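Local coordinates for acyl-CoA dehydrogenase (Mycobacterium thermoresistibile, PDB 3NF4), which binds flavin-adenine dinucleotide and probably oxidises acyl-CoA thioesters to their 2,3-enoyl forms, at residues A132-E137 against G162-I167; E208-H213 against Y360-K365; A331-M336 against I366-E371. All blocks are in the same frame, centred on the assembly; numbering follows the deposited sequence.

Contact 1 of 3, residues A132-E137 against G162-I167. With FAD (flavin-adenine dinucleotide), chain C.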
loop_
_atom_site.group_PDB
_atom_site.type_symbol
_atom_site.label_atom_id
_atom_site.label_comp_id
_atom_site.label_asym_id
_atom_site.label_seq_id
_atom_site.Cartn_x
_atom_site.Cartn_y
_atom_site.Cartn_z
ATOM N N ALA A 132 30.765 9.805 -19.770
ATOM C CA ALA A 132 29.364 9.544 -20.013
ATOM C C ALA A 132 29.210 8.155 -20.630
ATOM O O ALA A 132 30.190 7.565 -21.130
ATOM C CB ALA A 132 28.745 10.622 -20.892
ATOM N N TYR A 133 27.985 7.641 -20.571
ATOM C CA TYR A 133 27.675 6.258 -20.893
ATOM C C TYR A 133 26.470 6.288 -21.861
ATOM O O TYR A 133 25.449 6.917 -21.544
ATOM C CB TYR A 133 27.342 5.546 -19.580
ATOM C CG TYR A 133 27.207 4.038 -19.626
ATOM C CD1 TYR A 133 28.321 3.216 -19.515
ATOM C CD2 TYR A 133 25.949 3.431 -19.710
ATOM C CE1 TYR A 133 28.209 1.822 -19.539
ATOM C CE2 TYR A 133 25.821 2.030 -19.724
ATOM C CZ TYR A 133 26.963 1.239 -19.640
ATOM O OH TYR A 133 26.863 -0.132 -19.652
ATOM N N SER A 134 26.599 5.621 -23.019
ATOM C CA SER A 134 25.626 5.726 -24.113
ATOM C C SER A 134 25.107 4.402 -24.678
ATOM O O SER A 134 25.793 3.734 -25.478
ATOM C CB SER A 134 26.206 6.558 -25.255
ATOM O OG SER A 134 25.211 6.770 -26.237
ATOM N N LEU A 135 23.876 4.049 -24.311
ATOM C CA LEU A 135 23.322 2.745 -24.665
ATOM C C LEU A 135 21.919 2.849 -25.268
ATOM O O LEU A 135 21.644 2.250 -26.310
ATOM C CB LEU A 135 23.361 1.796 -23.447
ATOM C CG LEU A 135 22.819 0.363 -23.526
ATOM C CD1 LEU A 135 23.870 -0.594 -24.016
ATOM C CD2 LEU A 135 22.308 -0.136 -22.176
ATOM N N SER A 136 21.051 3.623 -24.615
ATOM C CA SER A 136 19.660 3.798 -25.022
ATOM C C SER A 136 19.444 4.503 -26.381
ATOM O O SER A 136 20.186 5.417 -26.749
ATOM C CB SER A 136 18.900 4.563 -23.933
ATOM O OG SER A 136 18.955 3.891 -22.689
ATOM N N GLU A 137 18.403 4.067 -27.095
ATOM C CA GLU A 137 17.923 4.710 -28.327
ATOM C C GLU A 137 16.417 4.978 -28.162
ATOM O O GLU A 137 15.810 4.470 -27.222
ATOM C CB GLU A 137 18.216 3.828 -29.565
ATOM C CG GLU A 137 19.710 3.535 -29.751
ATOM C CD GLU A 137 20.072 2.652 -30.963
ATOM O OE1 GLU A 137 19.285 2.562 -31.947
ATOM O OE2 GLU A 137 21.189 2.074 -30.935
ATOM N N GLY A 162 24.388 6.584 -37.070
ATOM C CA GLY A 162 23.099 6.510 -36.358
ATOM C C GLY A 162 22.856 7.443 -35.185
ATOM O O GLY A 162 23.593 8.411 -34.972
ATOM N N SER A 163 21.821 7.104 -34.420
ATOM C CA SER A 163 21.277 7.925 -33.336
ATOM C C SER A 163 21.287 7.216 -31.969
ATOM O O SER A 163 21.037 6.006 -31.893
ATOM C CB SER A 163 19.817 8.287 -33.658
ATOM O OG SER A 163 19.707 9.292 -34.645
ATOM N N LYS A 164 21.549 7.991 -30.914
ATOM C CA LYS A 164 21.443 7.554 -29.501
ATOM C C LYS A 164 20.657 8.595 -28.672
ATOM O O LYS A 164 20.550 9.758 -29.077
ATOM C CB LYS A 164 22.840 7.368 -28.897
ATOM C CG LYS A 164 23.619 6.161 -29.419
ATOM C CD LYS A 164 22.957 4.874 -28.939
ATOM C CE LYS A 164 23.892 3.698 -28.954
ATOM N NZ LYS A 164 23.205 2.374 -28.846
ATOM N N SER A 165 20.119 8.201 -27.516
ATOM C CA SER A 165 19.319 9.140 -26.715
ATOM C C SER A 165 19.525 9.062 -25.203
ATOM O O SER A 165 20.171 8.147 -24.684
ATOM C CB SER A 165 17.838 9.041 -27.072
ATOM O OG SER A 165 17.397 7.715 -26.991
ATOM N N TRP A 166 18.989 10.048 -24.500
ATOM C CA TRP A 166 19.048 10.106 -23.038
ATOM C C TRP A 166 20.475 10.031 -22.508
ATOM O O TRP A 166 20.738 9.257 -21.628
ATOM C CB TRP A 166 18.211 8.994 -22.386
ATOM C CG TRP A 166 16.778 8.841 -22.911
ATOM C CD1 TRP A 166 16.264 7.768 -23.601
ATOM C CD2 TRP A 166 15.693 9.776 -22.776
ATOM N NE1 TRP A 166 14.950 7.990 -23.918
ATOM C CE2 TRP A 166 14.571 9.209 -23.428
ATOM C CE3 TRP A 166 15.565 11.035 -22.180
ATOM C CZ2 TRP A 166 13.329 9.857 -23.494
ATOM C CZ3 TRP A 166 14.323 11.690 -22.245
ATOM C CH2 TRP A 166 13.223 11.095 -22.898
ATOM N N ILE A 167 21.394 10.830 -23.045
ATOM C CA ILE A 167 22.775 10.807 -22.563
ATOM C C ILE A 167 23.004 11.874 -21.489
ATOM O O ILE A 167 23.076 13.064 -21.787
ATOM C CB ILE A 167 23.785 10.972 -23.742
ATOM C CG1 ILE A 167 23.555 9.870 -24.803
ATOM C CG2 ILE A 167 25.252 11.032 -23.235
ATOM C CD1 ILE A 167 24.334 10.043 -26.072
HETATM P PA FAD C . 10.016 1.869 -22.295
HETATM O O1A FAD C . 11.009 0.750 -22.450
HETATM O O2A FAD C . 9.314 2.347 -23.537
HETATM O O5B FAD C . 8.882 1.411 -21.242
HETATM C C5B FAD C . 7.637 2.081 -21.057
HETATM C C4B FAD C . 6.822 1.352 -19.978
HETATM O O4B FAD C . 6.599 -0.036 -20.305
HETATM C C3B FAD C . 7.536 1.379 -18.632
HETATM O O3B FAD C . 6.575 1.615 -17.606
HETATM C C2B FAD C . 8.098 -0.024 -18.469
HETATM O O2B FAD C . 8.295 -0.375 -17.081
HETATM C C1B FAD C . 7.092 -0.886 -19.255
HETATM N N9A FAD C . 7.798 -2.090 -19.761
HETATM C C8A FAD C . 8.768 -2.117 -20.721
HETATM N N7A FAD C . 9.196 -3.390 -20.871
HETATM C C5A FAD C . 8.490 -4.159 -20.010
HETATM C C6A FAD C . 8.480 -5.521 -19.722
HETATM N N6A FAD C . 9.328 -6.351 -20.378
HETATM N N1A FAD C . 7.618 -6.005 -18.777
HETATM C C2A FAD C . 6.780 -5.182 -18.117
HETATM N N3A FAD C . 6.784 -3.862 -18.374
HETATM C C4A FAD C . 7.618 -3.334 -19.306
HETATM N N1 FAD C . 20.183 5.767 -20.782
HETATM C C2 FAD C . 21.512 5.493 -20.960
HETATM O O2 FAD C . 21.878 4.465 -21.586
HETATM N N3 FAD C . 22.460 6.328 -20.458
HETATM C C4 FAD C . 22.116 7.447 -19.769
HETATM O O4 FAD C . 23.027 8.194 -19.327
HETATM C C4X FAD C . 20.754 7.744 -19.567
HETATM N N5 FAD C . 20.385 8.866 -18.892
HETATM C C5X FAD C . 19.064 9.148 -18.737
HETATM C C6 FAD C . 18.685 10.302 -18.048
HETATM C C7 FAD C . 17.337 10.617 -17.873
HETATM C C7M FAD C . 16.970 11.876 -17.122
HETATM C C8 FAD C . 16.369 9.753 -18.400
HETATM C C8M FAD C . 14.886 9.989 -18.271
HETATM C C9 FAD C . 16.756 8.602 -19.080
HETATM C C9A FAD C . 18.092 8.279 -19.260
HETATM N N10 FAD C . 18.439 7.146 -19.927
HETATM C C10 FAD C . 19.770 6.878 -20.103
HETATM C "C1'" FAD C . 17.398 6.230 -20.488
HETATM C "C2'" FAD C . 16.627 5.391 -19.435
HETATM O "O2'" FAD C . 17.493 4.374 -18.891
HETATM C "C3'" FAD C . 15.283 4.832 -19.987
HETATM O "O3'" FAD C . 14.414 5.949 -20.221
HETATM C "C4'" FAD C . 14.512 3.818 -19.110
HETATM O "O4'" FAD C . 15.374 2.778 -18.614
HETATM C "C5'" FAD C . 13.264 3.148 -19.743
HETATM O "O5'" FAD C . 13.224 2.993 -21.184
HETATM P P FAD C . 12.111 3.777 -22.071
HETATM O O1P FAD C . 12.140 5.246 -21.688
HETATM O O2P FAD C . 12.262 3.435 -23.527
HETATM O O3P FAD C . 10.726 3.118 -21.534
#
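Lys164 NZ forms a salt bridge with Glu137 OE2 at 2.9 Å, meeting the lone pair turned away from OE1, and also donates to Leu135 O at 3.0 Å, from above that carbonyl's plane (40° out). A further bond to Phe179 O holds the ammonium, while Cys149 N binds Glu137 OE2, and Gln139 and Arg148 N bind OE1. The buried charges are thus gripped at both ends. A bend at chi2 (-68°) turns the lysine chain back across the loop, bringing its CD within 3.6 Å of Ser136 O. That carbonyl takes the nearly straight backbone bond from Ser165 N at 2.9 Å.

Ser136 also faces the flavin: its OG donates to FAD N1 at 2.9 Å and its N to FAD O2, which Leu135 N reaches weakly. FAD N3 donates to Tyr133 O at 3.2 Å. The pyrimidine edge of the isoalloxazine is therefore read mainly by backbone.

Packing is lighter. The CD1 tip of Ile167 lies 3.4 Å from Ser134 OG, and its CG2 branch meets Ala132 CB. Ser136 CB sits at the edge of the Trp166 ring, with FAD O3' over one face. The strands run at 144° with axes 7.3 Å apart, joining the two sheets of the middle β-domain at the flavin site characteristic of acyl-CoA dehydrogenases.

Contact 2 of 3, residues E208-H213 against Y360-K365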
loop_
_atom_site.group_PDB
_atom_site.type_symbol
_atom_site.label_atom_id
_atom_site.label_comp_id
_atom_site.label_asym_id
_atom_site.label_seq_id
_atom_site.Cartn_x
_atom_site.Cartn_y
_atom_site.Cartn_z
ATOM N N GLU A 208 13.742 19.053 -22.027
ATOM C CA GLU A 208 12.994 19.824 -21.028
ATOM C C GLU A 208 12.250 18.871 -20.055
ATOM O O GLU A 208 11.199 18.330 -20.400
ATOM C CB GLU A 208 11.945 20.714 -21.732
ATOM C CG GLU A 208 12.490 21.803 -22.657
ATOM C CD GLU A 208 11.426 22.325 -23.635
ATOM O OE1 GLU A 208 10.595 21.506 -24.128
ATOM O OE2 GLU A 208 11.433 23.548 -23.929
ATOM N N LYS A 209 12.780 18.714 -18.843
ATOM C CA LYS A 209 12.295 17.704 -17.892
ATOM C C LYS A 209 11.473 18.302 -16.760
ATOM O O LYS A 209 11.473 19.507 -16.576
ATOM C CB LYS A 209 13.464 16.880 -17.342
ATOM C CG LYS A 209 14.420 16.334 -18.434
ATOM C CD LYS A 209 15.397 15.286 -17.929
ATOM C CE LYS A 209 16.452 15.853 -16.938
ATOM N NZ LYS A 209 17.418 16.832 -17.551
ATOM N N MET A 210 10.745 17.448 -16.034
ATOM C CA MET A 210 10.015 17.838 -14.823
ATOM C C MET A 210 10.953 18.333 -13.698
ATOM O O MET A 210 10.534 19.160 -12.879
ATOM C CB MET A 210 9.161 16.661 -14.325
ATOM C CG MET A 210 8.322 16.919 -13.088
ATOM S SD MET A 210 7.280 15.514 -12.528
ATOM C CE MET A 210 8.240 14.122 -13.072
ATOM N N GLY A 211 12.191 17.825 -13.654
ATOM C CA GLY A 211 13.194 18.203 -12.617
ATOM C C GLY A 211 14.598 17.683 -12.962
ATOM O O GLY A 211 14.805 17.094 -14.044
ATOM N N LEU A 212 15.556 17.897 -12.060
ATOM C CA LEU A 212 16.946 17.423 -12.241
ATOM C C LEU A 212 17.615 18.149 -13.415
ATOM O O LEU A 212 18.157 17.527 -14.330
ATOM C CB LEU A 212 16.952 15.907 -12.465
ATOM C CG LEU A 212 18.015 14.963 -11.900
ATOM C CD1 LEU A 212 17.834 14.694 -10.375
ATOM C CD2 LEU A 212 18.012 13.612 -12.711
ATOM N N HIS A 213 17.552 19.473 -13.392
ATOM C CA HIS A 213 17.799 20.298 -14.586
ATOM C C HIS A 213 19.265 20.606 -14.893
ATOM O O HIS A 213 19.601 20.795 -16.072
ATOM C CB HIS A 213 17.078 21.643 -14.479
ATOM C CG HIS A 213 15.598 21.544 -14.269
ATOM N ND1 HIS A 213 14.738 21.044 -15.227
ATOM C CD2 HIS A 213 14.819 21.942 -13.238
ATOM C CE1 HIS A 213 13.493 21.112 -14.783
ATOM N NE2 HIS A 213 13.515 21.656 -13.578
ATOM N N TYR A 360 12.201 18.358 -4.381
ATOM C CA TYR A 360 12.622 16.980 -4.031
ATOM C C TYR A 360 11.624 15.950 -4.573
ATOM O O TYR A 360 12.035 14.929 -5.124
ATOM C CB TYR A 360 12.860 16.800 -2.509
ATOM C CG TYR A 360 14.069 17.573 -1.923
ATOM C CD1 TYR A 360 15.147 17.967 -2.727
ATOM C CD2 TYR A 360 14.129 17.887 -0.562
ATOM C CE1 TYR A 360 16.235 18.671 -2.199
ATOM C CE2 TYR A 360 15.185 18.576 -0.037
ATOM C CZ TYR A 360 16.245 18.960 -0.857
ATOM O OH TYR A 360 17.312 19.629 -0.302
ATOM N N MET A 361 10.329 16.240 -4.438
ATOM C CA MET A 361 9.258 15.453 -5.039
ATOM C C MET A 361 9.332 15.285 -6.567
ATOM O O MET A 361 9.045 14.217 -7.081
ATOM C CB MET A 361 7.885 16.012 -4.634
ATOM C CG MET A 361 6.757 15.093 -5.005
ATOM S SD MET A 361 5.143 15.656 -4.410
ATOM C CE MET A 361 4.053 14.670 -5.444
ATOM N N ARG A 362 9.687 16.341 -7.281
ATOM C CA ARG A 362 9.875 16.286 -8.734
ATOM C C ARG A 362 11.144 15.470 -9.117
ATOM O O ARG A 362 11.135 14.732 -10.104
ATOM C CB ARG A 362 9.924 17.714 -9.353
ATOM C CG ARG A 362 8.607 18.528 -9.206
ATOM C CD ARG A 362 8.682 19.879 -9.948
ATOM N NE ARG A 362 9.413 20.924 -9.211
ATOM C CZ ARG A 362 10.608 21.421 -9.547
ATOM N NH1 ARG A 362 11.272 20.965 -10.606
ATOM N NH2 ARG A 362 11.175 22.374 -8.805
ATOM N N GLU A 363 12.194 15.556 -8.319
ATOM C CA GLU A 363 13.412 14.783 -8.564
ATOM C C GLU A 363 13.247 13.280 -8.334
ATOM O O GLU A 363 13.895 12.470 -9.008
ATOM C CB GLU A 363 14.586 15.313 -7.711
ATOM C CG GLU A 363 15.159 16.601 -8.264
ATOM C CD GLU A 363 16.051 17.428 -7.299
ATOM O OE1 GLU A 363 16.420 16.982 -6.182
ATOM O OE2 GLU A 363 16.391 18.568 -7.696
ATOM N N ALA A 364 12.370 12.887 -7.412
ATOM C CA ALA A 364 12.283 11.466 -7.050
ATOM C C ALA A 364 11.617 10.594 -8.129
ATOM O O ALA A 364 11.956 9.408 -8.257
ATOM C CB ALA A 364 11.577 11.276 -5.655
ATOM N N LYS A 365 10.668 11.177 -8.875
ATOM C CA LYS A 365 9.895 10.434 -9.887
ATOM C C LYS A 365 10.768 9.724 -10.936
ATOM O O LYS A 365 10.509 8.572 -11.247
ATOM C CB LYS A 365 8.834 11.324 -10.569
ATOM C CG LYS A 365 7.965 10.607 -11.586
ATOM C CD LYS A 365 7.098 9.476 -10.941
ATOM C CE LYS A 365 7.392 8.125 -11.601
ATOM N NZ LYS A 365 6.584 6.985 -11.054
#
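Gly211 lies against Arg362, its CA 3.9 Å from NH1, where the irregular 208-213 loop passes beside helix 357-367 and the backbones come nearest at Gly211 CA and Glu363 CA, 5.3 Å apart. A CB on Gly211 would point at the helix and lie tight against Arg362 CB, consistent with a glycine at the closest point.

Arg362 makes the one hydrogen bond across the contact. Its NH1 donates to Met210 O at 3.0 Å and 156°; the oxygen lies close to the guanidinium plane and the donor lies in the carbonyl plane, so the two flat groups meet edge to edge. A turn at chi3 (-80°) swings the guanidinium back to this carbonyl, with CD 3.5 Å from Met210 O. A salt bridge from NE to Glu358, one helical turn earlier, fixes the other part of the group. The His213 ring is tilted 26° from the guanidinium, its NE2 3.8 Å from Arg362 NH1.

The loop belongs to the middle β-domain and the helix to the C-terminal helical domain, so the contact joins two domains of the acyl-CoA dehydrogenase fold. The second subunit also packs here: its Tyr351 bonds Arg362 O and touches Met210.

The rest is apolar. Met210 starts with CG anti to the backbone N, runs extended through SD and then turns at chi3, which brings CE to 3.8 Å from both CB and CG of Lys365. Across the glycine, Leu212 CD1 rests 3.9 Å from Glu363 CG, the aliphatic part of a chain whose OE2 is paired with Arg359.

Contact 3 of 3, residues A331-M336 against I366-E371; sequences ATDAAM and IMQIFE. With FAD (flavin-adenine dinucleotide), chain C.
Gln368 and Asp333 form the hydrogen bond between these segments: NE2 donates to OD1 at 3.1 Å and 155°. The oxygen lies close to the amide plane, whereas the donor meets the anti side of OD1, out of the carboxylate plane; the two planes stand 80° apart. Asn374 gives OD1 a second donor, and Lys365 binds Gln368 OE1, so both ends of the amide are bonded, which would favour this flip of the group.

The polar link joins helix 321-346 to the 366-371 segment that follows on from helix 357-367, within the helical C-terminal domain of the acyl-CoA dehydrogenase fold, where the chain turns toward the flavin. Ile369 N and Phe370 N both donate to Ile366 O, marking this turn. Beyond it, Phe370 presents its ring edge to the flavin, CD1 3.8 Å from FAD C7.

Of the van der Waals contacts, Met336 packs on the amide, crossing it at about a right angle, its CG 3.4 Å from Gln368 OE1. Separately, the methyl of Thr332 reaches Met367 O at 3.5 Å and Met367 CB at 4.0 Å. Thr332 OG1 lies between the backbone N and the carbonyl carbon (chi1 62°), where it bonds Lys328 O and Asn374 ND2; CG2 is thereby turned to Met367.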
loop_
_atom_site.group_PDB
_atom_site.type_symbol
_atom_site.label_atom_id
_atom_site.label_comp_id
_atom_site.label_asym_id
_atom_site.label_seq_id
_atom_site.Cartn_x
_atom_site.Cartn_y
_atom_site.Cartn_z
ATOM N N ALA A 331 14.812 1.355 -2.459
ATOM C CA ALA A 331 15.273 2.721 -2.222
ATOM C C ALA A 331 14.556 3.804 -3.059
ATOM O O ALA A 331 14.351 4.940 -2.569
ATOM C CB ALA A 331 16.783 2.801 -2.417
ATOM N N THR A 332 14.158 3.468 -4.289
ATOM C CA THR A 332 13.445 4.450 -5.133
ATOM C C THR A 332 11.955 4.506 -4.820
ATOM O O THR A 332 11.357 5.589 -4.823
ATOM C CB THR A 332 13.718 4.272 -6.677
ATOM O OG1 THR A 332 13.258 2.988 -7.140
ATOM C CG2 THR A 332 15.197 4.405 -6.970
ATOM N N ASP A 333 11.329 3.368 -4.525
ATOM C CA ASP A 333 9.949 3.424 -3.987
ATOM C C ASP A 333 9.915 4.296 -2.680
ATOM O O ASP A 333 9.001 5.094 -2.481
ATOM C CB ASP A 333 9.322 2.032 -3.790
ATOM C CG ASP A 333 8.723 1.422 -5.121
ATOM O OD1 ASP A 333 8.706 2.082 -6.207
ATOM O OD2 ASP A 333 8.257 0.240 -5.086
ATOM N N ALA A 334 10.929 4.175 -1.825
ATOM C CA ALA A 334 11.001 4.995 -0.589
ATOM C C ALA A 334 11.166 6.499 -0.845
ATOM O O ALA A 334 10.518 7.304 -0.165
ATOM C CB ALA A 334 12.122 4.492 0.370
ATOM N N ALA A 335 12.022 6.886 -1.803
ATOM C CA ALA A 335 12.172 8.312 -2.121
ATOM C C ALA A 335 10.850 8.926 -2.621
ATOM O O ALA A 335 10.472 10.025 -2.204
ATOM C CB ALA A 335 13.345 8.588 -3.115
ATOM N N MET A 336 10.130 8.209 -3.481
ATOM C CA MET A 336 8.861 8.731 -3.971
ATOM C C MET A 336 7.858 8.896 -2.829
ATOM O O MET A 336 7.172 9.919 -2.745
ATOM C CB MET A 336 8.270 7.864 -5.088
ATOM C CG MET A 336 7.083 8.527 -5.838
ATOM S SD MET A 336 7.705 9.891 -6.868
ATOM C CE MET A 336 7.042 11.287 -5.957
ATOM N N ILE A 366 11.793 10.395 -11.466
ATOM C CA ILE A 366 12.642 9.811 -12.553
ATOM C C ILE A 366 13.513 8.639 -12.030
ATOM O O ILE A 366 13.888 7.728 -12.772
ATOM C CB ILE A 366 13.536 10.905 -13.241
ATOM C CG1 ILE A 366 14.296 10.370 -14.497
ATOM C CG2 ILE A 366 14.568 11.454 -12.263
ATOM C CD1 ILE A 366 13.425 9.646 -15.579
ATOM N N MET A 367 13.810 8.652 -10.742
ATOM C CA MET A 367 14.559 7.570 -10.118
ATOM C C MET A 367 13.846 6.204 -10.190
ATOM O O MET A 367 14.507 5.135 -10.321
ATOM C CB MET A 367 14.876 7.963 -8.678
ATOM C CG MET A 367 16.310 8.035 -8.407
ATOM S SD MET A 367 16.772 9.551 -7.597
ATOM C CE MET A 367 17.468 10.478 -8.970
ATOM N N GLN A 368 12.516 6.230 -10.126
ATOM C CA GLN A 368 11.722 5.015 -10.332
ATOM C C GLN A 368 11.835 4.472 -11.788
ATOM O O GLN A 368 11.463 3.308 -12.061
ATOM C CB GLN A 368 10.247 5.259 -9.961
ATOM C CG GLN A 368 9.978 5.545 -8.461
ATOM C CD GLN A 368 8.500 5.754 -8.159
ATOM O OE1 GLN A 368 7.893 6.731 -8.612
ATOM N NE2 GLN A 368 7.907 4.822 -7.389
ATOM N N ILE A 369 12.369 5.311 -12.686
ATOM C CA ILE A 369 12.355 5.064 -14.125
ATOM C C ILE A 369 13.725 4.698 -14.727
ATOM O O ILE A 369 13.827 3.692 -15.425
ATOM C CB ILE A 369 11.697 6.243 -14.917
ATOM C CG1 ILE A 369 10.174 6.211 -14.738
ATOM C CG2 ILE A 369 12.057 6.189 -16.398
ATOM C CD1 ILE A 369 9.477 7.558 -14.854
ATOM N N PHE A 370 14.775 5.476 -14.487
ATOM C CA PHE A 370 16.057 5.096 -15.089
ATOM C C PHE A 370 16.865 4.012 -14.347
ATOM O O PHE A 370 16.503 3.613 -13.245
ATOM C CB PHE A 370 16.910 6.304 -15.513
ATOM C CG PHE A 370 17.341 7.226 -14.388
ATOM C CD1 PHE A 370 17.622 8.566 -14.679
ATOM C CD2 PHE A 370 17.495 6.780 -13.087
ATOM C CE1 PHE A 370 18.029 9.466 -13.679
ATOM C CE2 PHE A 370 17.909 7.662 -12.071
ATOM C CZ PHE A 370 18.177 9.007 -12.374
ATOM N N GLU A 371 17.909 3.500 -15.011
ATOM C CA GLU A 371 18.730 2.397 -14.499
ATOM C C GLU A 371 17.861 1.124 -14.371
ATOM O O GLU A 371 18.051 0.303 -13.473
ATOM C CB GLU A 371 19.329 2.833 -13.151
ATOM C CG GLU A 371 20.715 2.334 -12.788
ATOM C CD GLU A 371 21.806 2.626 -13.831
ATOM O OE1 GLU A 371 22.279 1.610 -14.429
ATOM O OE2 GLU A 371 22.234 3.827 -14.017
HETATM P PA FAD C . 10.016 1.869 -22.295
HETATM O O1A FAD C . 11.009 0.750 -22.450
HETATM O O2A FAD C . 9.314 2.347 -23.537
HETATM O O5B FAD C . 8.882 1.411 -21.242
HETATM C C5B FAD C . 7.637 2.081 -21.057
HETATM C C4B FAD C . 6.822 1.352 -19.978
HETATM O O4B FAD C . 6.599 -0.036 -20.305
HETATM C C3B FAD C . 7.536 1.379 -18.632
HETATM O O3B FAD C . 6.575 1.615 -17.606
HETATM C C2B FAD C . 8.098 -0.024 -18.469
HETATM O O2B FAD C . 8.295 -0.375 -17.081
HETATM C C1B FAD C . 7.092 -0.886 -19.255
HETATM N N9A FAD C . 7.798 -2.090 -19.761
HETATM C C8A FAD C . 8.768 -2.117 -20.721
HETATM N N7A FAD C . 9.196 -3.390 -20.871
HETATM C C5A FAD C . 8.490 -4.159 -20.010
HETATM C C6A FAD C . 8.480 -5.521 -19.722
HETATM N N6A FAD C . 9.328 -6.351 -20.378
HETATM N N1A FAD C . 7.618 -6.005 -18.777
HETATM C C2A FAD C . 6.780 -5.182 -18.117
HETATM N N3A FAD C . 6.784 -3.862 -18.374
HETATM C C4A FAD C . 7.618 -3.334 -19.306
HETATM N N1 FAD C . 20.183 5.767 -20.782
HETATM C C2 FAD C . 21.512 5.493 -20.960
HETATM O O2 FAD C . 21.878 4.465 -21.586
HETATM N N3 FAD C . 22.460 6.328 -20.458
HETATM C C4 FAD C . 22.116 7.447 -19.769
HETATM O O4 FAD C . 23.027 8.194 -19.327
HETATM C C4X FAD C . 20.754 7.744 -19.567
HETATM N N5 FAD C . 20.385 8.866 -18.892
HETATM C C5X FAD C . 19.064 9.148 -18.737
HETATM C C6 FAD C . 18.685 10.302 -18.048
HETATM C C7 FAD C . 17.337 10.617 -17.873
HETATM C C7M FAD C . 16.970 11.876 -17.122
HETATM C C8 FAD C . 16.369 9.753 -18.400
HETATM C C8M FAD C . 14.886 9.989 -18.271
HETATM C C9 FAD C . 16.756 8.602 -19.080
HETATM C C9A FAD C . 18.092 8.279 -19.260
HETATM N N10 FAD C . 18.439 7.146 -19.927
HETATM C C10 FAD C . 19.770 6.878 -20.103
HETATM C "C1'" FAD C . 17.398 6.230 -20.488
HETATM C "C2'" FAD C . 16.627 5.391 -19.435
HETATM O "O2'" FAD C . 17.493 4.374 -18.891
HETATM C "C3'" FAD C . 15.283 4.832 -19.987
HETATM O "O3'" FAD C . 14.414 5.949 -20.221
HETATM C "C4'" FAD C . 14.512 3.818 -19.110
HETATM O "O4'" FAD C . 15.374 2.778 -18.614
HETATM C "C5'" FAD C . 13.264 3.148 -19.743
HETATM O "O5'" FAD C . 13.224 2.993 -21.184
HETATM P P FAD C . 12.111 3.777 -22.071
HETATM O O1P FAD C . 12.140 5.246 -21.688
HETATM O O2P FAD C . 12.262 3.435 -23.527
HETATM O O3P FAD C . 10.726 3.118 -21.534
#

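How the contacts relate
All three contacts are largely buried, but they occupy different parts of the fold. Contact 1 lies wholly in the middle β-domain, contact 3 wholly in the C-terminal helical domain, and contact 2 spans the two. Contacts 2 and 3 share helix 357-367 and touch directly, with Met336 SD 3.8 Å from Lys365 CA. Contact 1 stands about 20 Å from contact 2 and 21 Å from contact 3, centre to centre; FAD touches both 1 and 3. The chemistry differs: contact 1 has a buried salt bridge away from the flavin, and at the flavin's pyrimidine edge backbone groups with one serine hydroxyl; the others have one hydrogen bond each, arginine to a loop carbonyl in contact 2 and amide to carboxylate in contact 3.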